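Long-range contacts in putative hyaluronoglucosaminidase (Clostridium perfringens, PDB 6PWI), which probably acts as a family 84 glycoside hydrolase with hexosaminidase activity, the chain here carrying the catalytic barrel of a longer secreted, cell-wall-anchored protein: residues I252-P257 with G294-D299; V290-V295 with E326-P331. All blocks are in the same frame, centred on the assembly; numbering follows the deposited sequence.

Contact 1. Residues I252-P257 with G294-D299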
ATOM      1  N   ILE A 252      10.776  -9.793  -1.308  1.00 22.53           N
ATOM      2  CA  ILE A 252      12.144  -9.324  -1.461  1.00 22.70           C
ATOM      3  C   ILE A 252      12.857  -9.385  -0.110  1.00 23.87           C
ATOM      4  O   ILE A 252      12.453  -8.722   0.850  1.00 23.97           O
ATOM      5  CB  ILE A 252      12.168  -7.908  -2.063  1.00 22.27           C
ATOM      6  CG1 ILE A 252      11.519  -7.886  -3.452  1.00 21.79           C
ATOM      7  CG2 ILE A 252      13.589  -7.362  -2.083  1.00 21.77           C
ATOM      8  CD1 ILE A 252      10.886  -6.567  -3.815  1.00 20.94           C
ATOM      9  N   TRP A 253      13.922 -10.192  -0.044  1.00 23.74           N
ATOM     10  CA  TRP A 253      14.631 -10.392   1.209  1.00 23.23           C
ATOM     11  C   TRP A 253      15.719  -9.330   1.324  1.00 23.05           C
ATOM     12  O   TRP A 253      16.227  -8.883   0.302  1.00 24.36           O
ATOM     13  CB  TRP A 253      15.194 -11.818   1.288  1.00 23.21           C
ATOM     14  CG  TRP A 253      15.694 -12.168   2.658  1.00 23.55           C
ATOM     15  CD1 TRP A 253      14.942 -12.487   3.754  1.00 22.84           C
ATOM     16  CD2 TRP A 253      17.067 -12.196   3.089  1.00 22.59           C
ATOM     17  NE1 TRP A 253      15.750 -12.714   4.834  1.00 22.26           N
ATOM     18  CE2 TRP A 253      17.057 -12.543   4.460  1.00 22.38           C
ATOM     19  CE3 TRP A 253      18.295 -11.967   2.455  1.00 22.56           C
ATOM     20  CZ2 TRP A 253      18.233 -12.673   5.201  1.00 21.96           C
ATOM     21  CZ3 TRP A 253      19.456 -12.098   3.188  1.00 22.71           C
ATOM     22  CH2 TRP A 253      19.422 -12.444   4.543  1.00 22.22           C
ATOM     23  N   THR A 254      16.062  -8.922   2.554  1.00 22.74           N
ATOM     24  CA  THR A 254      17.039  -7.854   2.762  1.00 22.94           C
ATOM     25  C   THR A 254      18.069  -8.246   3.822  1.00 22.49           C
ATOM     26  O   THR A 254      17.821  -9.141   4.626  1.00 21.97           O
ATOM     27  CB  THR A 254      16.371  -6.529   3.164  1.00 22.52           C
ATOM     28  OG1 THR A 254      15.608  -6.725   4.357  1.00 22.26           O
ATOM     29  CG2 THR A 254      15.503  -5.951   2.068  1.00 22.15           C
ATOM     30  N   ILE A 255      19.200  -7.527   3.838  1.00 22.76           N
ATOM     31  CA  ILE A 255      20.313  -7.814   4.734  1.00 24.07           C
ATOM     32  C   ILE A 255      20.982  -6.509   5.178  1.00 25.79           C
ATOM     33  O   ILE A 255      21.056  -5.557   4.405  1.00 27.12           O
ATOM     34  CB  ILE A 255      21.307  -8.784   4.060  1.00 22.99           C
ATOM     35  CG1 ILE A 255      22.416  -9.226   5.015  1.00 22.77           C
ATOM     36  CG2 ILE A 255      21.868  -8.209   2.762  1.00 21.87           C
ATOM     37  CD1 ILE A 255      23.145 -10.474   4.554  1.00 24.35           C
ATOM     38  N   HIS A 256      21.468  -6.479   6.430  1.00 28.76           N
ATOM     39  CA  HIS A 256      22.284  -5.395   6.962  1.00 30.15           C
ATOM     40  C   HIS A 256      23.711  -5.886   7.192  1.00 30.41           C
ATOM     41  O   HIS A 256      24.047  -6.276   8.305  1.00 33.21           O
ATOM     42  CB  HIS A 256      21.745  -4.938   8.323  1.00 31.40           C
ATOM     43  CG  HIS A 256      20.429  -4.248   8.247  1.00 33.79           C
ATOM     44  ND1 HIS A 256      20.312  -2.877   8.359  1.00 34.02           N
ATOM     45  CD2 HIS A 256      19.178  -4.729   8.065  1.00 34.40           C
ATOM     46  CE1 HIS A 256      19.040  -2.542   8.254  1.00 34.41           C
ATOM     47  NE2 HIS A 256      18.324  -3.662   8.067  1.00 34.53           N
ATOM     48  N   PRO A 257      24.597  -5.912   6.173  1.00 29.84           N
ATOM     49  CA  PRO A 257      25.955  -6.420   6.368  1.00 30.51           C
ATOM     50  C   PRO A 257      27.057  -5.444   6.785  1.00 32.62           C
ATOM     51  O   PRO A 257      28.228  -5.812   6.765  1.00 36.15           O
ATOM     52  CB  PRO A 257      26.270  -6.944   4.964  1.00 29.44           C
ATOM     53  CG  PRO A 257      25.589  -5.952   4.052  1.00 29.53           C
ATOM     54  CD  PRO A 257      24.317  -5.558   4.774  1.00 29.56           C
ATOM     55  N   GLY A 294      17.503  -6.918  -1.174  1.00 22.48           N
ATOM     56  CA  GLY A 294      17.858  -5.572  -0.755  1.00 21.94           C
ATOM     57  C   GLY A 294      19.065  -5.588   0.177  1.00 22.74           C
ATOM     58  O   GLY A 294      19.227  -6.510   0.977  1.00 23.53           O
ATOM     59  N   VAL A 295      19.917  -4.566   0.054  1.00 23.03           N
ATOM     60  CA  VAL A 295      21.061  -4.385   0.937  1.00 23.19           C
ATOM     61  C   VAL A 295      20.877  -3.061   1.672  1.00 23.44           C
ATOM     62  O   VAL A 295      20.757  -2.014   1.043  1.00 24.34           O
ATOM     63  CB  VAL A 295      22.388  -4.421   0.149  1.00 22.35           C
ATOM     64  CG1 VAL A 295      23.575  -4.036   1.020  1.00 22.46           C
ATOM     65  CG2 VAL A 295      22.623  -5.782  -0.482  1.00 21.86           C
ATOM     66  N   LEU A 296      20.848  -3.110   3.006  1.00 24.09           N
ATOM     67  CA  LEU A 296      20.482  -1.936   3.782  1.00 24.57           C
ATOM     68  C   LEU A 296      21.704  -1.390   4.511  1.00 25.64           C
ATOM     69  O   LEU A 296      22.337  -2.105   5.284  1.00 26.26           O
ATOM     70  CB  LEU A 296      19.366  -2.310   4.760  1.00 23.93           C
ATOM     71  CG  LEU A 296      18.165  -3.029   4.150  1.00 25.04           C
ATOM     72  CD1 LEU A 296      17.065  -3.217   5.184  1.00 26.02           C
ATOM     73  CD2 LEU A 296      17.627  -2.283   2.942  1.00 24.80           C
ATOM     74  N   ALA A 297      21.996  -0.105   4.283  1.00 26.99           N
ATOM     75  CA  ALA A 297      23.200   0.525   4.798  1.00 28.75           C
ATOM     76  C   ALA A 297      22.865   1.737   5.668  1.00 30.69           C
ATOM     77  O   ALA A 297      23.747   2.532   5.983  1.00 32.56           O
ATOM     78  CB  ALA A 297      24.109   0.904   3.652  1.00 27.23           C
ATOM     79  N   ASP A 298      21.595   1.871   6.062  1.00 33.43           N
ATOM     80  CA  ASP A 298      21.153   2.997   6.873  1.00 36.00           C
ATOM     81  C   ASP A 298      21.917   3.031   8.195  1.00 36.97           C
ATOM     82  O   ASP A 298      22.026   4.080   8.818  1.00 38.01           O
ATOM     83  CB  ASP A 298      19.643   2.963   7.113  1.00 38.10           C
ATOM     84  CG  ASP A 298      19.135   1.601   7.550  1.00 40.80           C
ATOM     85  OD1 ASP A 298      19.178   0.670   6.725  1.00 40.55           O
ATOM     86  OD2 ASP A 298      18.713   1.477   8.719  1.00 46.40           O
ATOM     87  N   ASP A 299      22.455   1.880   8.605  1.00 38.55           N
ATOM     88  CA  ASP A 299      23.157   1.772   9.874  1.00 41.63           C
ATOM     89  C   ASP A 299      24.603   1.318   9.654  1.00 44.69           C
ATOM     90  O   ASP A 299      25.185   0.670  10.522  1.00 45.27           O
ATOM     91  CB  ASP A 299      22.391   0.858  10.838  1.00 39.62           C
ATOM     92  CG  ASP A 299      21.971  -0.486  10.253  1.00 40.84           C
ATOM     93  OD1 ASP A 299      22.391  -0.812   9.110  1.00 38.51           O
ATOM     94  OD2 ASP A 299      21.222  -1.209  10.951  1.00 40.84           O
TER

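Contact 2. Residues V290-V295 with E326-P331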
ATOM      1  N   VAL A 290      13.266 -16.962  -3.373  1.00 24.01           N
ATOM      2  CA  VAL A 290      13.545 -15.533  -3.396  1.00 23.77           C
ATOM      3  C   VAL A 290      14.348 -15.194  -4.653  1.00 24.77           C
ATOM      4  O   VAL A 290      15.351 -15.839  -4.946  1.00 25.25           O
ATOM      5  CB  VAL A 290      14.277 -15.067  -2.122  1.00 22.78           C
ATOM      6  CG1 VAL A 290      14.604 -13.585  -2.180  1.00 21.91           C
ATOM      7  CG2 VAL A 290      13.492 -15.390  -0.858  1.00 22.35           C
ATOM      8  N   ARG A 291      13.914 -14.150  -5.375  1.00 25.96           N
ATOM      9  CA  ARG A 291      14.510 -13.800  -6.658  1.00 26.06           C
ATOM     10  C   ARG A 291      14.841 -12.304  -6.733  1.00 26.01           C
ATOM     11  O   ARG A 291      15.133 -11.788  -7.813  1.00 25.06           O
ATOM     12  CB  ARG A 291      13.599 -14.258  -7.805  1.00 25.47           C
ATOM     13  CG  ARG A 291      13.553 -15.766  -8.012  1.00 25.88           C
ATOM     14  CD  ARG A 291      14.857 -16.359  -8.524  1.00 27.74           C
ATOM     15  NE  ARG A 291      14.830 -17.810  -8.684  1.00 29.34           N
ATOM     16  CZ  ARG A 291      14.907 -18.706  -7.695  1.00 30.08           C
ATOM     17  NH1 ARG A 291      14.871 -19.994  -7.978  1.00 29.79           N
ATOM     18  NH2 ARG A 291      15.021 -18.325  -6.433  1.00 30.57           N
ATOM     19  N   GLN A 292      14.790 -11.613  -5.584  1.00 25.19           N
ATOM     20  CA  GLN A 292      15.167 -10.209  -5.494  1.00 24.45           C
ATOM     21  C   GLN A 292      15.610  -9.898  -4.066  1.00 23.73           C
ATOM     22  O   GLN A 292      15.034 -10.406  -3.107  1.00 24.39           O
ATOM     23  CB  GLN A 292      14.037  -9.285  -5.954  1.00 24.49           C
ATOM     24  CG  GLN A 292      14.518  -7.873  -6.260  1.00 25.46           C
ATOM     25  CD  GLN A 292      13.509  -6.975  -6.937  1.00 27.50           C
ATOM     26  OE1 GLN A 292      12.308  -7.256  -6.996  1.00 28.06           O
ATOM     27  NE2 GLN A 292      14.005  -5.865  -7.458  1.00 26.82           N
ATOM     28  N   PHE A 293      16.635  -9.049  -3.946  1.00 22.71           N
ATOM     29  CA  PHE A 293      17.301  -8.820  -2.676  1.00 22.95           C
ATOM     30  C   PHE A 293      17.532  -7.328  -2.450  1.00 22.53           C
ATOM     31  O   PHE A 293      17.742  -6.576  -3.398  1.00 22.50           O
ATOM     32  CB  PHE A 293      18.622  -9.596  -2.644  1.00 23.38           C
ATOM     33  CG  PHE A 293      18.463 -11.092  -2.703  1.00 23.79           C
ATOM     34  CD1 PHE A 293      18.247 -11.829  -1.547  1.00 24.24           C
ATOM     35  CD2 PHE A 293      18.516 -11.766  -3.914  1.00 24.01           C
ATOM     36  CE1 PHE A 293      18.093 -13.208  -1.599  1.00 24.36           C
ATOM     37  CE2 PHE A 293      18.353 -13.144  -3.968  1.00 24.95           C
ATOM     38  CZ  PHE A 293      18.147 -13.864  -2.811  1.00 24.85           C
ATOM     39  N   GLY A 294      17.503  -6.918  -1.174  1.00 22.48           N
ATOM     40  CA  GLY A 294      17.858  -5.572  -0.755  1.00 21.94           C
ATOM     41  C   GLY A 294      19.065  -5.588   0.177  1.00 22.74           C
ATOM     42  O   GLY A 294      19.227  -6.510   0.977  1.00 23.53           O
ATOM     43  N   VAL A 295      19.917  -4.566   0.054  1.00 23.03           N
ATOM     44  CA  VAL A 295      21.061  -4.385   0.937  1.00 23.19           C
ATOM     45  C   VAL A 295      20.877  -3.061   1.672  1.00 23.44           C
ATOM     46  O   VAL A 295      20.757  -2.014   1.043  1.00 24.34           O
ATOM     47  CB  VAL A 295      22.388  -4.421   0.149  1.00 22.35           C
ATOM     48  CG1 VAL A 295      23.575  -4.036   1.020  1.00 22.46           C
ATOM     49  CG2 VAL A 295      22.623  -5.782  -0.482  1.00 21.86           C
ATOM     50  N   GLU A 326      16.909  -6.906 -10.121  1.00 39.26           N
ATOM     51  CA  GLU A 326      18.001  -6.030  -9.711  1.00 37.93           C
ATOM     52  C   GLU A 326      17.914  -5.723  -8.220  1.00 33.89           C
ATOM     53  O   GLU A 326      16.830  -5.745  -7.638  1.00 31.95           O
ATOM     54  CB  GLU A 326      18.088  -4.779 -10.589  1.00 39.90           C
ATOM     55  CG  GLU A 326      16.753  -4.125 -10.883  1.00 42.94           C
ATOM     56  CD  GLU A 326      16.845  -3.090 -11.992  1.00 46.99           C
ATOM     57  OE1 GLU A 326      16.613  -1.887 -11.708  1.00 47.19           O
ATOM     58  OE2 GLU A 326      17.161  -3.485 -13.137  1.00 48.91           O
ATOM     59  N   PHE A 327      19.081  -5.460  -7.623  1.00 31.19           N
ATOM     60  CA  PHE A 327      19.202  -5.182  -6.204  1.00 31.01           C
ATOM     61  C   PHE A 327      18.617  -3.816  -5.853  1.00 30.35           C
ATOM     62  O   PHE A 327      18.626  -2.876  -6.651  1.00 29.49           O
ATOM     63  CB  PHE A 327      20.667  -5.196  -5.763  1.00 32.11           C
ATOM     64  CG  PHE A 327      21.289  -6.561  -5.616  1.00 33.34           C
ATOM     65  CD1 PHE A 327      21.037  -7.345  -4.497  1.00 34.10           C
ATOM     66  CD2 PHE A 327      22.159  -7.048  -6.582  1.00 33.15           C
ATOM     67  CE1 PHE A 327      21.627  -8.594  -4.359  1.00 35.14           C
ATOM     68  CE2 PHE A 327      22.745  -8.299  -6.444  1.00 33.14           C
ATOM     69  CZ  PHE A 327      22.478  -9.069  -5.334  1.00 34.62           C
ATOM     70  N   ILE A 328      18.118  -3.744  -4.619  1.00 29.01           N
ATOM     71  CA  ILE A 328      17.681  -2.521  -3.980  1.00 28.32           C
ATOM     72  C   ILE A 328      18.741  -2.174  -2.942  1.00 27.44           C
ATOM     73  O   ILE A 328      19.250  -3.066  -2.270  1.00 29.73           O
ATOM     74  CB  ILE A 328      16.292  -2.781  -3.370  1.00 29.56           C
ATOM     75  CG1 ILE A 328      15.220  -2.726  -4.461  1.00 30.82           C
ATOM     76  CG2 ILE A 328      15.988  -1.831  -2.226  1.00 30.87           C
ATOM     77  CD1 ILE A 328      14.154  -3.784  -4.334  1.00 32.67           C
ATOM     78  N   PHE A 329      19.104  -0.891  -2.844  1.00 25.53           N
ATOM     79  CA  PHE A 329      20.104  -0.447  -1.884  1.00 23.43           C
ATOM     80  C   PHE A 329      19.569   0.753  -1.104  1.00 22.24           C
ATOM     81  O   PHE A 329      19.096   1.721  -1.689  1.00 22.05           O
ATOM     82  CB  PHE A 329      21.429  -0.151  -2.596  1.00 23.23           C
ATOM     83  CG  PHE A 329      22.568   0.280  -1.702  1.00 23.42           C
ATOM     84  CD1 PHE A 329      23.437  -0.654  -1.153  1.00 23.36           C
ATOM     85  CD2 PHE A 329      22.781   1.621  -1.413  1.00 22.86           C
ATOM     86  CE1 PHE A 329      24.476  -0.262  -0.321  1.00 23.23           C
ATOM     87  CE2 PHE A 329      23.820   2.011  -0.579  1.00 22.89           C
ATOM     88  CZ  PHE A 329      24.666   1.071  -0.033  1.00 22.99           C
ATOM     89  N   VAL A 330      19.644   0.681   0.227  1.00 21.46           N
ATOM     90  CA  VAL A 330      19.205   1.779   1.073  1.00 21.10           C
ATOM     91  C   VAL A 330      20.457   2.453   1.624  1.00 21.84           C
ATOM     92  O   VAL A 330      21.207   1.839   2.372  1.00 23.26           O
ATOM     93  CB  VAL A 330      18.278   1.295   2.205  1.00 19.76           C
ATOM     94  CG1 VAL A 330      17.954   2.410   3.187  1.00 19.84           C
ATOM     95  CG2 VAL A 330      17.003   0.690   1.666  1.00 19.46           C
ATOM     96  N   PRO A 331      20.739   3.725   1.268  1.00 22.14           N
ATOM     97  CA  PRO A 331      22.026   4.336   1.605  1.00 22.45           C
ATOM     98  C   PRO A 331      22.042   4.810   3.057  1.00 24.05           C
ATOM     99  O   PRO A 331      20.988   4.894   3.689  1.00 23.50           O
ATOM    100  CB  PRO A 331      22.093   5.503   0.609  1.00 22.35           C
ATOM    101  CG  PRO A 331      20.642   5.915   0.426  1.00 21.68           C
ATOM    102  CD  PRO A 331      19.839   4.635   0.541  1.00 21.51           C
TER

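Contact 1. Residues I252-P257 with G294-D299
Ile252, within strand 250-255, lays CG2 near the backbone N of Gly294; the two parallel strand segments run 28° apart. The carbonyl of Trp253 accepts the N-H of Gly294 (N to O, 2.8 Å), while its indole leaves the partner strand and turns to helix 268-286. Thr254 lies beside Gly294 on the barrel's interior face; its CG2, anti to the carbonyl carbon, packs 3.7 Å from Gly294 CA, and OG1 is bonded to the Phe213 carbonyl of the previous strand. Ile255 grips the partner strand twice: its N donates to Gly294 O (3.0 Å) and its O accepts from Leu296 N (2.8 Å). Its side chain points the same way as that of Val295, with the two CG2 atoms in apolar contact on the helix-facing side. His256 then swings its ring across Leu296, whose CB sits over one face, 3.7 Å from the ring centroid, in a CH-pi contact. At the ring edge, ND1 donates to Asp299 OD1 (3.0 Å) in a nearly straight bond (168°) that meets the syn side of the carboxylate, somewhat out of its plane. The oxygen lies in the ring plane, although the two flat groups are turned 69° apart; the bond and the Leu296 contact together limit ring rotation. Asp299 is predicted to be the proton donor, and the bond from His256 would help fix its carboxylate at the C-terminal mouth of the barrel, where GH84 enzymes hold their active site. Pro257 closes the segment against Val295, CG to CG1 4.1 Å. This is the third-to-fourth strand step of a (beta/alpha)8 barrel: strand 210-213 flanks the pair on one side and strand 328-330 on the other, with helices 268-286 and 304-321 packed outside.

Contact 2. Residues V290-V295 with E326-P331
Phe327 brings its ring atom CE1 against Phe293 CB, 3.6 Å away. With CG anti to the carbonyl carbon (chi1 -76°), the Phe327 ring turns back over the partner strand although CB sets out away from it. The Phe293 ring itself leads outward and stacks on Phe282. Just before the strand pairing, Gln292 reaches across in extended form, CG anti to the backbone N (chi1 -163°), and its NE2 donates to Glu326 O (2.8 Å), in the planes of both carbonyl and amide. This side-chain bond ties the two segments together ahead of the backbone pairing, with Ile328 CD1 packed beside it. The ladder proper is parallel: Ile328 N bonds to Phe293 O (3.1 Å), Val295 N to Ile328 O (2.8 Å) and Val330 N to Val295 O (3.0 Å). On the helix-facing side, Val295 CG1 packs on Phe329 CD1 at 4.0 Å; Ile328 faces the barrel interior beside Gly294. Outward, helix 304-321 covers Val295, Phe327 and Phe329, helix 268-286 reaches Phe293 and Phe327, and strand 250-255 flanks strand 293-296 on its other edge.

From the N terminus, strand 250-255 leads through helix 268-286 to strand 293-296, and contact 1 closes this beta-alpha-beta crossover. The chain passes on through helix 304-321 to strand 328-330, where contact 2 closes the next. The spans overlap along 290-299 and share Gly294 and Val295, so they cross rather than nest, and strand 293-296 is bonded along both edges. Backbone pairs join the contacts further, with Ala297 N probably bonded to Val330 O and Trp253 N to Gln292 O, while Leu296 packs on Val330 inside the barrel. Together they tie the third, fourth and fifth strands of the barrel, carrying the segment with Asp299 to its mouth.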